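Local coordinates for protein alanine racemase (Actinobacillus succinogenes, PDB 3C3K) that is of unknown function but has the two-lobed fold of periplasmic binding proteins, a family whose members commonly bind small ligands between their lobes, at residues Cys44-Glu47 / Arg52-Ser55; Thr58-Ser61 / Gly67-Thr70; Gln201-Ser206 / Val214-Phe219. All blocks are in the same frame, centred on the assembly; numbering follows the deposited sequence.

Overall arrangement
All three contacts are buried, and each sets a helix against a strand of a parallel sheet or the chain at its end. Contacts 1 and 2 lie on the same side of the chain's centre, with centres 10 Å apart; helices 50-56 and 58-61, consecutive in the chain, meet one six-stranded sheet. Contact 3 belongs to the four-stranded sheet on the opposite side of the chain's centre, its nearest atoms about 17 Å from contact 1 and about 16 Å from contact 2. The chemistry changes with place. Contact 1 is polar and charged, built round one arginine that also bonds to the second subunit, whereas contacts 2 and 3 are apolar, each led by a single leucine.

Contact 1 of 3, residues Cys44-Glu47 / Arg52-Ser55; sequences CNTE and RSRS
Arg52 and Glu47 form a salt bridge across the turn that leads from strand 39-45, the outermost strand of this chain's six-stranded parallel sheet, into helix 50-56. Arg52 NH1 donates to Glu47 OE1 over 2.6 Å in a fairly straight bond of 162°. The oxygen uses its anti lone pair and lies almost in the guanidinium plane, and the carboxylate and guanidinium are nearly coplanar, 18° apart. The same NH1 makes a weak, bent hydrogen bond to Asn45 O at 2.9 Å, approaching obliquely. Two acceptors of the turn thus grip one nitrogen, which should help to fix the rotation of the guanidinium.

The extended arginine chain runs over the turn, and Arg52 CD lies 3.2 Å from Asn45 O, with Thr46 O a little farther off. Asn45 is the centre of an inverse gamma turn, and its side chain lies alongside that of Arg52, pointing the same way. Its ND2 bonds to Glu31 of the second subunit, whose Glu35 also forms a salt bridge with Arg52 NE, so the carboxylates around the arginine probably offset its charge.

Deeper in, Thr46 OG1 is tied to Val15 O of the neighbouring strand, while Thr46 CG2 faces the helix. Ser53 OG, bonded to Glu76 OE2 and Asp49 O, lies 3.9 Å from Thr46 CG2.

Contact 2 of 3, residues Thr58-Ser61 / Gly67-Thr70; sequences TLLS and GVIT
Leu60 reaches from the short helix 58-61 to the start of strand 68-70, an inner strand of the six-stranded parallel sheet, with strands 9-15 and 89-92 as its neighbours. Its CB points toward the strand but is still 6.2 Å from Gly67 N. At CG the chain has closed in, to 5.0 Å from the same Gly67 N. The first torsion, chi1 -108°, is well away from a staggered value, a somewhat strained setting that turns the fork of the side chain to the strand.

The two methyls then divide the work. CD2 comes to rest 3.8 Å from Gly67 N and 4.2 Å from Gly67 CA, lying against bare backbone where no side chain intervenes. CD1 goes to Val68, meeting its CG1 at 4.3 Å in a loose apolar contact; the CB of Val68 points back at the helix. Val65 and Phe87, from loops, also pack on Leu60, and Trp89 and Met14 on Val68, extending the apolar layer beyond the pair.

The helix is also braced within itself, since Ser61 OG donates to Thr58 O over 2.7 Å. Leu59 packs on Met64 of the second subunit, placing this part of the lobe near the dimer contact.

Between these two segments the contact is therefore van der Waals packing, one leucine methyl on backbone and the other on a valine methyl. Gly67 N is buried beneath the leucine methyl without any polar partner in the model, probably a small energetic cost set against the apolar burial around it.

Contact 3 of 3, residues Gln201-Ser206 / Val214-Phe219; sequences QALTES and VAVVGF
Leu203 of helix 193-205 and Val214, just before strand 215-217, bring their CA atoms to 7.8 Å, the nearest CA approach between the two segments, which belong to a beta-alpha-beta unit. The unit runs from strand 187-190 through the helix to strand 215-217, last in the order of the four-stranded parallel sheet in one lobe of the periplasmic-binding-protein-like fold; Ser276 bonds to the backbone of Val216.

One leucine carries the packing. Its CB points toward the strand, and with CG anti to the carbonyl carbon (chi1 -80°) the forked end is presented to two valines. Leu203 crosses Val214 at about a right angle, and both methyls rest against Val214 CG1, CD1 at 3.8 Å and CD2 at 3.9 Å. Toward Val216 the approach is tip to tip, with Leu203 CD1 only 3.4 Å from Val216 CG2; this is tighter than usual van der Waals contact, and its exact closeness is doubtful.

Between the two valines, Ala215 points away from the helix and packs on Leu119 of helix 108-121, as expected of alternating residues in a strand whose sheet has helices on both faces. Leu208 and Ile210, from the loop linking helix and strand, also lie on Leu203, and Leu232 lies on Val216.

Near the end of the helix Ser206 OG donates to Ala202 O, four residues back, over 3.0 Å, tilted 32° from the carbonyl plane.

Contact 1 of 3, residues Cys44-Glu47 / Arg52-Ser55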
ATOM      1  N   CYS B  44       3.222  -4.926 -12.939  1.00 16.18           N
ATOM      2  CA  CYS B  44       4.413  -5.714 -12.622  1.00 14.33           C
ATOM      3  C   CYS B  44       5.167  -4.920 -11.591  1.00 14.76           C
ATOM      4  O   CYS B  44       5.370  -3.699 -11.766  1.00 11.63           O
ATOM      5  CB  CYS B  44       5.295  -5.901 -13.825  1.00 14.63           C
ATOM      6  SG  CYS B  44       6.735  -6.961 -13.382  1.00 20.39           S
ATOM      7  N   ASN B  45       5.523  -5.580 -10.499  1.00 14.27           N
ATOM      8  CA  ASN B  45       6.236  -4.925  -9.424  1.00 15.14           C
ATOM      9  C   ASN B  45       7.692  -5.053  -9.751  1.00 14.94           C
ATOM     10  O   ASN B  45       8.395  -5.943  -9.243  1.00 14.56           O
ATOM     11  CB  ASN B  45       5.939  -5.573  -8.053  1.00 14.85           C
ATOM     12  CG  ASN B  45       6.551  -4.793  -6.936  1.00 17.00           C
ATOM     13  OD1 ASN B  45       6.426  -3.551  -6.911  1.00 15.88           O
ATOM     14  ND2 ASN B  45       7.275  -5.488  -6.030  1.00 14.51           N
ATOM     15  N   THR B  46       8.150  -4.150 -10.612  1.00 16.68           N
ATOM     16  CA  THR B  46       9.487  -4.295 -11.255  1.00 17.02           C
ATOM     17  C   THR B  46      10.567  -3.807 -10.311  1.00 16.38           C
ATOM     18  O   THR B  46      11.686  -4.337 -10.264  1.00 15.15           O
ATOM     19  CB  THR B  46       9.547  -3.538 -12.647  1.00 17.15           C
ATOM     20  OG1 THR B  46       8.933  -2.255 -12.522  1.00 17.38           O
ATOM     21  CG2 THR B  46       8.780  -4.271 -13.695  1.00 16.83           C
ATOM     22  N   GLU B  47      10.249  -2.760  -9.556  1.00 17.47           N
ATOM     23  CA  GLU B  47      11.243  -2.156  -8.624  1.00 17.15           C
ATOM     24  C   GLU B  47      12.586  -1.841  -9.250  1.00 16.08           C
ATOM     25  O   GLU B  47      13.668  -2.111  -8.633  1.00 15.64           O
ATOM     26  CB  GLU B  47      11.490  -3.084  -7.445  1.00 17.86           C
ATOM     27  CG  GLU B  47      10.218  -3.507  -6.763  1.00 23.34           C
ATOM     28  CD  GLU B  47      10.475  -4.261  -5.463  1.00 25.47           C
ATOM     29  OE1 GLU B  47      10.495  -5.505  -5.430  1.00 30.68           O
ATOM     30  OE2 GLU B  47      10.646  -3.591  -4.449  1.00 30.28           O
ATOM     31  N   ARG B  52      13.390  -8.263 -14.048  1.00 18.48           N
ATOM     32  CA  ARG B  52      11.920  -8.211 -13.983  1.00 18.27           C
ATOM     33  C   ARG B  52      11.314  -7.424 -15.142  1.00 17.40           C
ATOM     34  O   ARG B  52      10.351  -7.835 -15.736  1.00 18.01           O
ATOM     35  CB  ARG B  52      11.467  -7.569 -12.677  1.00 17.56           C
ATOM     36  CG  ARG B  52      11.457  -8.490 -11.551  1.00 20.23           C
ATOM     37  CD  ARG B  52      10.773  -7.843 -10.352  1.00 21.69           C
ATOM     38  NE  ARG B  52      11.066  -8.583  -9.141  1.00 19.91           N
ATOM     39  CZ  ARG B  52      10.976  -8.109  -7.896  1.00 20.55           C
ATOM     40  NH1 ARG B  52      10.588  -6.850  -7.664  1.00 18.65           N
ATOM     41  NH2 ARG B  52      11.282  -8.910  -6.874  1.00 16.58           N
ATOM     42  N   SER B  53      11.889  -6.266 -15.460  1.00 17.68           N
ATOM     43  CA  SER B  53      11.364  -5.422 -16.520  1.00 15.98           C
ATOM     44  C   SER B  53      11.396  -6.120 -17.856  1.00 18.00           C
ATOM     45  O   SER B  53      10.399  -6.129 -18.578  1.00 14.33           O
ATOM     46  CB  SER B  53      12.203  -4.188 -16.658  1.00 15.92           C
ATOM     47  OG  SER B  53      12.249  -3.539 -15.417  1.00 13.07           O
ATOM     48  N   ARG B  54      12.550  -6.684 -18.186  1.00 17.25           N
ATOM     49  CA  ARG B  54      12.696  -7.376 -19.452  1.00 20.40           C
ATOM     50  C   ARG B  54      11.660  -8.468 -19.589  1.00 20.06           C
ATOM     51  O   ARG B  54      11.077  -8.708 -20.675  1.00 20.43           O
ATOM     52  CB  ARG B  54      14.099  -7.966 -19.555  1.00 20.63           C
ATOM     53  CG  ARG B  54      15.098  -6.927 -19.958  1.00 26.67           C
ATOM     54  CD  ARG B  54      16.524  -7.487 -20.173  1.00 35.02           C
ATOM     55  NE  ARG B  54      17.302  -6.371 -20.708  1.00 41.65           N
ATOM     56  CZ  ARG B  54      18.588  -6.113 -20.466  1.00 45.28           C
ATOM     57  NH1 ARG B  54      19.316  -6.912 -19.683  1.00 45.52           N
ATOM     58  NH2 ARG B  54      19.135  -5.029 -21.022  1.00 47.08           N
ATOM     59  N   SER B  55      11.415  -9.141 -18.476  1.00 18.87           N
ATOM     60  CA  SER B  55      10.513 -10.272 -18.501  1.00 19.16           C
ATOM     61  C   SER B  55       9.067  -9.835 -18.734  1.00 19.52           C
ATOM     62  O   SER B  55       8.355 -10.389 -19.558  1.00 18.23           O
ATOM     63  CB  SER B  55      10.742 -11.123 -17.234  1.00 19.62           C
ATOM     64  OG  SER B  55       9.562 -11.726 -16.810  1.00 25.62           O
TER

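Contact 2 of 3, residues Thr58-Ser61 / Gly67-Thr70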
ATOM      1  N   THR B  58       7.881  -9.006 -22.377  1.00 20.33           N
ATOM      2  CA  THR B  58       7.454  -9.992 -23.355  1.00 20.66           C
ATOM      3  C   THR B  58       5.927  -9.904 -23.647  1.00 21.71           C
ATOM      4  O   THR B  58       5.483 -10.356 -24.696  1.00 19.97           O
ATOM      5  CB  THR B  58       7.793 -11.427 -22.974  1.00 19.50           C
ATOM      6  OG1 THR B  58       7.150 -11.733 -21.759  1.00 23.75           O
ATOM      7  CG2 THR B  58       9.282 -11.613 -22.713  1.00 22.24           C
ATOM      8  N   LEU B  59       5.138  -9.304 -22.758  1.00 22.15           N
ATOM      9  CA  LEU B  59       3.734  -9.095 -23.050  1.00 23.80           C
ATOM     10  C   LEU B  59       3.494  -8.188 -24.249  1.00 25.17           C
ATOM     11  O   LEU B  59       2.475  -8.328 -24.951  1.00 24.77           O
ATOM     12  CB  LEU B  59       3.007  -8.525 -21.828  1.00 24.22           C
ATOM     13  CG  LEU B  59       3.027  -9.413 -20.572  1.00 24.06           C
ATOM     14  CD1 LEU B  59       2.650  -8.607 -19.380  1.00 23.92           C
ATOM     15  CD2 LEU B  59       2.082 -10.554 -20.783  1.00 25.51           C
ATOM     16  N   LEU B  60       4.407  -7.230 -24.463  1.00 25.96           N
ATOM     17  CA  LEU B  60       4.293  -6.280 -25.552  1.00 27.36           C
ATOM     18  C   LEU B  60       4.572  -7.011 -26.833  1.00 28.69           C
ATOM     19  O   LEU B  60       3.728  -7.030 -27.730  1.00 28.24           O
ATOM     20  CB  LEU B  60       5.282  -5.112 -25.408  1.00 27.82           C
ATOM     21  CG  LEU B  60       4.865  -3.698 -25.026  1.00 26.83           C
ATOM     22  CD1 LEU B  60       6.012  -2.783 -25.347  1.00 25.22           C
ATOM     23  CD2 LEU B  60       3.577  -3.204 -25.735  1.00 24.09           C
ATOM     24  N   SER B  61       5.750  -7.632 -26.906  1.00 30.59           N
ATOM     25  CA  SER B  61       6.097  -8.521 -28.031  1.00 32.18           C
ATOM     26  C   SER B  61       5.021  -9.580 -28.263  1.00 31.71           C
ATOM     27  O   SER B  61       4.581  -9.782 -29.390  1.00 32.51           O
ATOM     28  CB  SER B  61       7.427  -9.234 -27.759  1.00 33.60           C
ATOM     29  OG  SER B  61       7.265 -10.257 -26.782  1.00 37.14           O
ATOM     30  N   GLY B  67       0.551  -1.136 -24.617  1.00 17.21           N
ATOM     31  CA  GLY B  67       1.390   0.016 -24.235  1.00 16.10           C
ATOM     32  C   GLY B  67       1.857  -0.140 -22.796  1.00 15.38           C
ATOM     33  O   GLY B  67       1.317  -0.963 -22.057  1.00 14.73           O
ATOM     34  N   VAL B  68       2.905   0.590 -22.420  1.00 14.73           N
ATOM     35  CA  VAL B  68       3.487   0.498 -21.083  1.00 13.79           C
ATOM     36  C   VAL B  68       3.610   1.891 -20.384  1.00 13.53           C
ATOM     37  O   VAL B  68       4.009   2.867 -20.995  1.00 11.57           O
ATOM     38  CB  VAL B  68       4.821  -0.349 -21.133  1.00 14.54           C
ATOM     39  CG1 VAL B  68       5.668   0.089 -22.232  1.00 16.44           C
ATOM     40  CG2 VAL B  68       5.629  -0.303 -19.797  1.00 13.59           C
ATOM     41  N   ILE B  69       3.162   1.969 -19.117  1.00 13.31           N
ATOM     42  CA  ILE B  69       3.463   3.113 -18.224  1.00 12.41           C
ATOM     43  C   ILE B  69       4.420   2.609 -17.206  1.00 12.48           C
ATOM     44  O   ILE B  69       4.205   1.546 -16.647  1.00 12.96           O
ATOM     45  CB  ILE B  69       2.195   3.637 -17.551  1.00 13.10           C
ATOM     46  CG1 ILE B  69       1.250   4.111 -18.642  1.00 11.89           C
ATOM     47  CG2 ILE B  69       2.527   4.827 -16.566  1.00 13.38           C
ATOM     48  CD1 ILE B  69      -0.191   4.407 -18.118  1.00 10.00           C
ATOM     49  N   THR B  70       5.556   3.268 -17.088  1.00 13.47           N
ATOM     50  CA  THR B  70       6.602   2.880 -16.151  1.00 13.50           C
ATOM     51  C   THR B  70       6.795   3.947 -15.040  1.00 14.50           C
ATOM     52  O   THR B  70       6.726   5.139 -15.301  1.00 13.91           O
ATOM     53  CB  THR B  70       7.958   2.552 -16.865  1.00 14.72           C
ATOM     54  OG1 THR B  70       8.853   1.992 -15.872  1.00 16.51           O
ATOM     55  CG2 THR B  70       8.590   3.793 -17.573  1.00 13.09           C
TER

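Contact 3 of 3, residues Gln201-Ser206 / Val214-Phe219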
ATOM      1  N   GLN B 201       7.824   8.580  15.122  1.00 15.04           N
ATOM      2  CA  GLN B 201       7.945   7.552  16.156  1.00 16.71           C
ATOM      3  C   GLN B 201       9.278   7.527  16.918  1.00 16.03           C
ATOM      4  O   GLN B 201       9.300   7.483  18.153  1.00 16.51           O
ATOM      5  CB  GLN B 201       7.691   6.178  15.584  1.00 17.47           C
ATOM      6  CG  GLN B 201       7.613   5.181  16.729  1.00 22.36           C
ATOM      7  CD  GLN B 201       7.002   3.866  16.385  1.00 23.50           C
ATOM      8  OE1 GLN B 201       7.655   2.820  16.491  1.00 21.88           O
ATOM      9  NE2 GLN B 201       5.710   3.887  16.072  1.00 25.67           N
ATOM     10  N   ALA B 202      10.409   7.548  16.229  1.00 16.19           N
ATOM     11  CA  ALA B 202      11.708   7.566  16.947  1.00 15.61           C
ATOM     12  C   ALA B 202      11.900   8.841  17.765  1.00 16.04           C
ATOM     13  O   ALA B 202      12.455   8.849  18.889  1.00 17.45           O
ATOM     14  CB  ALA B 202      12.840   7.470  15.935  1.00 16.53           C
ATOM     15  N   LEU B 203      11.466   9.938  17.216  1.00 15.36           N
ATOM     16  CA  LEU B 203      11.597  11.229  17.890  1.00 15.52           C
ATOM     17  C   LEU B 203      10.829  11.229  19.250  1.00 16.18           C
ATOM     18  O   LEU B 203      11.363  11.619  20.310  1.00 15.54           O
ATOM     19  CB  LEU B 203      11.083  12.333  16.962  1.00 14.40           C
ATOM     20  CG  LEU B 203      12.090  12.773  15.860  1.00 13.73           C
ATOM     21  CD1 LEU B 203      11.445  13.798  15.023  1.00 12.34           C
ATOM     22  CD2 LEU B 203      13.405  13.357  16.439  1.00 10.45           C
ATOM     23  N   THR B 204       9.574  10.785  19.192  1.00 18.27           N
ATOM     24  CA  THR B 204       8.698  10.619  20.357  1.00 19.50           C
ATOM     25  C   THR B 204       9.249   9.652  21.394  1.00 20.15           C
ATOM     26  O   THR B 204       9.181   9.915  22.618  1.00 19.28           O
ATOM     27  CB  THR B 204       7.327  10.133  19.920  1.00 20.09           C
ATOM     28  OG1 THR B 204       6.816  11.062  18.963  1.00 21.54           O
ATOM     29  CG2 THR B 204       6.398  10.032  21.085  1.00 21.63           C
ATOM     30  N   GLU B 205       9.780   8.532  20.935  1.00 21.95           N
ATOM     31  CA  GLU B 205      10.337   7.551  21.862  1.00 24.00           C
ATOM     32  C   GLU B 205      11.642   8.060  22.450  1.00 24.41           C
ATOM     33  O   GLU B 205      12.111   7.574  23.460  1.00 25.07           O
ATOM     34  CB  GLU B 205      10.563   6.231  21.159  1.00 24.54           C
ATOM     35  CG  GLU B 205       9.279   5.513  20.831  1.00 28.28           C
ATOM     36  CD  GLU B 205       9.526   4.264  20.012  1.00 30.05           C
ATOM     37  OE1 GLU B 205      10.692   4.013  19.638  1.00 34.07           O
ATOM     38  OE2 GLU B 205       8.559   3.530  19.755  1.00 31.63           O
ATOM     39  N   SER B 206      12.239   9.043  21.807  1.00 25.42           N
ATOM     40  CA  SER B 206      13.500   9.599  22.268  1.00 25.35           C
ATOM     41  C   SER B 206      13.191  10.787  23.191  1.00 25.83           C
ATOM     42  O   SER B 206      14.084  11.378  23.747  1.00 26.67           O
ATOM     43  CB  SER B 206      14.350  10.041  21.074  1.00 25.27           C
ATOM     44  OG  SER B 206      14.985   8.934  20.422  1.00 25.94           O
ATOM     45  N   VAL B 214      12.435  19.164  17.284  1.00 18.52           N
ATOM     46  CA  VAL B 214      12.748  18.665  15.948  1.00 18.01           C
ATOM     47  C   VAL B 214      11.437  18.652  15.111  1.00 15.93           C
ATOM     48  O   VAL B 214      10.447  17.994  15.445  1.00 16.84           O
ATOM     49  CB  VAL B 214      13.338  17.283  15.968  1.00 16.52           C
ATOM     50  CG1 VAL B 214      13.702  16.800  14.534  1.00 17.88           C
ATOM     51  CG2 VAL B 214      14.625  17.175  16.901  1.00 19.96           C
ATOM     52  N   ALA B 215      11.455  19.416  14.034  1.00 14.67           N
ATOM     53  CA  ALA B 215      10.373  19.514  13.076  1.00 12.05           C
ATOM     54  C   ALA B 215      10.522  18.304  12.137  1.00 12.16           C
ATOM     55  O   ALA B 215      11.643  17.843  11.921  1.00 12.66           O
ATOM     56  CB  ALA B 215      10.564  20.756  12.300  1.00 12.00           C
ATOM     57  N   VAL B 216       9.426  17.801  11.566  1.00 11.51           N
ATOM     58  CA  VAL B 216       9.442  16.721  10.554  1.00 11.12           C
ATOM     59  C   VAL B 216       8.623  17.140   9.343  1.00 11.54           C
ATOM     60  O   VAL B 216       7.522  17.668   9.499  1.00 12.54           O
ATOM     61  CB  VAL B 216       8.901  15.364  11.117  1.00 12.51           C
ATOM     62  CG1 VAL B 216       9.031  14.229  10.066  1.00 10.15           C
ATOM     63  CG2 VAL B 216       9.613  14.952  12.426  1.00 12.47           C
ATOM     64  N   VAL B 217       9.152  16.904   8.142  1.00 12.01           N
ATOM     65  CA  VAL B 217       8.444  17.104   6.887  1.00 11.83           C
ATOM     66  C   VAL B 217       8.596  15.823   6.066  1.00 12.47           C
ATOM     67  O   VAL B 217       9.675  15.193   6.032  1.00 13.71           O
ATOM     68  CB  VAL B 217       8.962  18.359   6.096  1.00 12.08           C
ATOM     69  CG1 VAL B 217       8.306  18.471   4.670  1.00 13.10           C
ATOM     70  CG2 VAL B 217       8.745  19.612   6.926  1.00 10.19           C
ATOM     71  N   GLY B 218       7.492  15.391   5.474  1.00 12.48           N
ATOM     72  CA  GLY B 218       7.525  14.222   4.574  1.00 13.35           C
ATOM     73  C   GLY B 218       7.381  14.528   3.081  1.00 13.68           C
ATOM     74  O   GLY B 218       7.740  15.603   2.605  1.00 14.56           O
ATOM     75  N   PHE B 219       6.912  13.551   2.309  1.00 15.00           N
ATOM     76  CA  PHE B 219       6.766  13.737   0.860  1.00 15.24           C
ATOM     77  C   PHE B 219       5.689  12.810   0.303  1.00 14.74           C
ATOM     78  O   PHE B 219       5.653  11.636   0.638  1.00 15.93           O
ATOM     79  CB  PHE B 219       8.103  13.542   0.158  1.00 15.25           C
ATOM     80  CG  PHE B 219       8.326  14.449  -1.029  1.00 15.04           C
ATOM     81  CD1 PHE B 219       7.644  14.230  -2.218  1.00 12.95           C
ATOM     82  CD2 PHE B 219       9.225  15.497  -0.965  1.00 13.75           C
ATOM     83  CE1 PHE B 219       7.837  15.063  -3.335  1.00 13.18           C
ATOM     84  CE2 PHE B 219       9.441  16.366  -2.092  1.00 16.03           C
ATOM     85  CZ  PHE B 219       8.719  16.118  -3.296  1.00 15.57           C
TER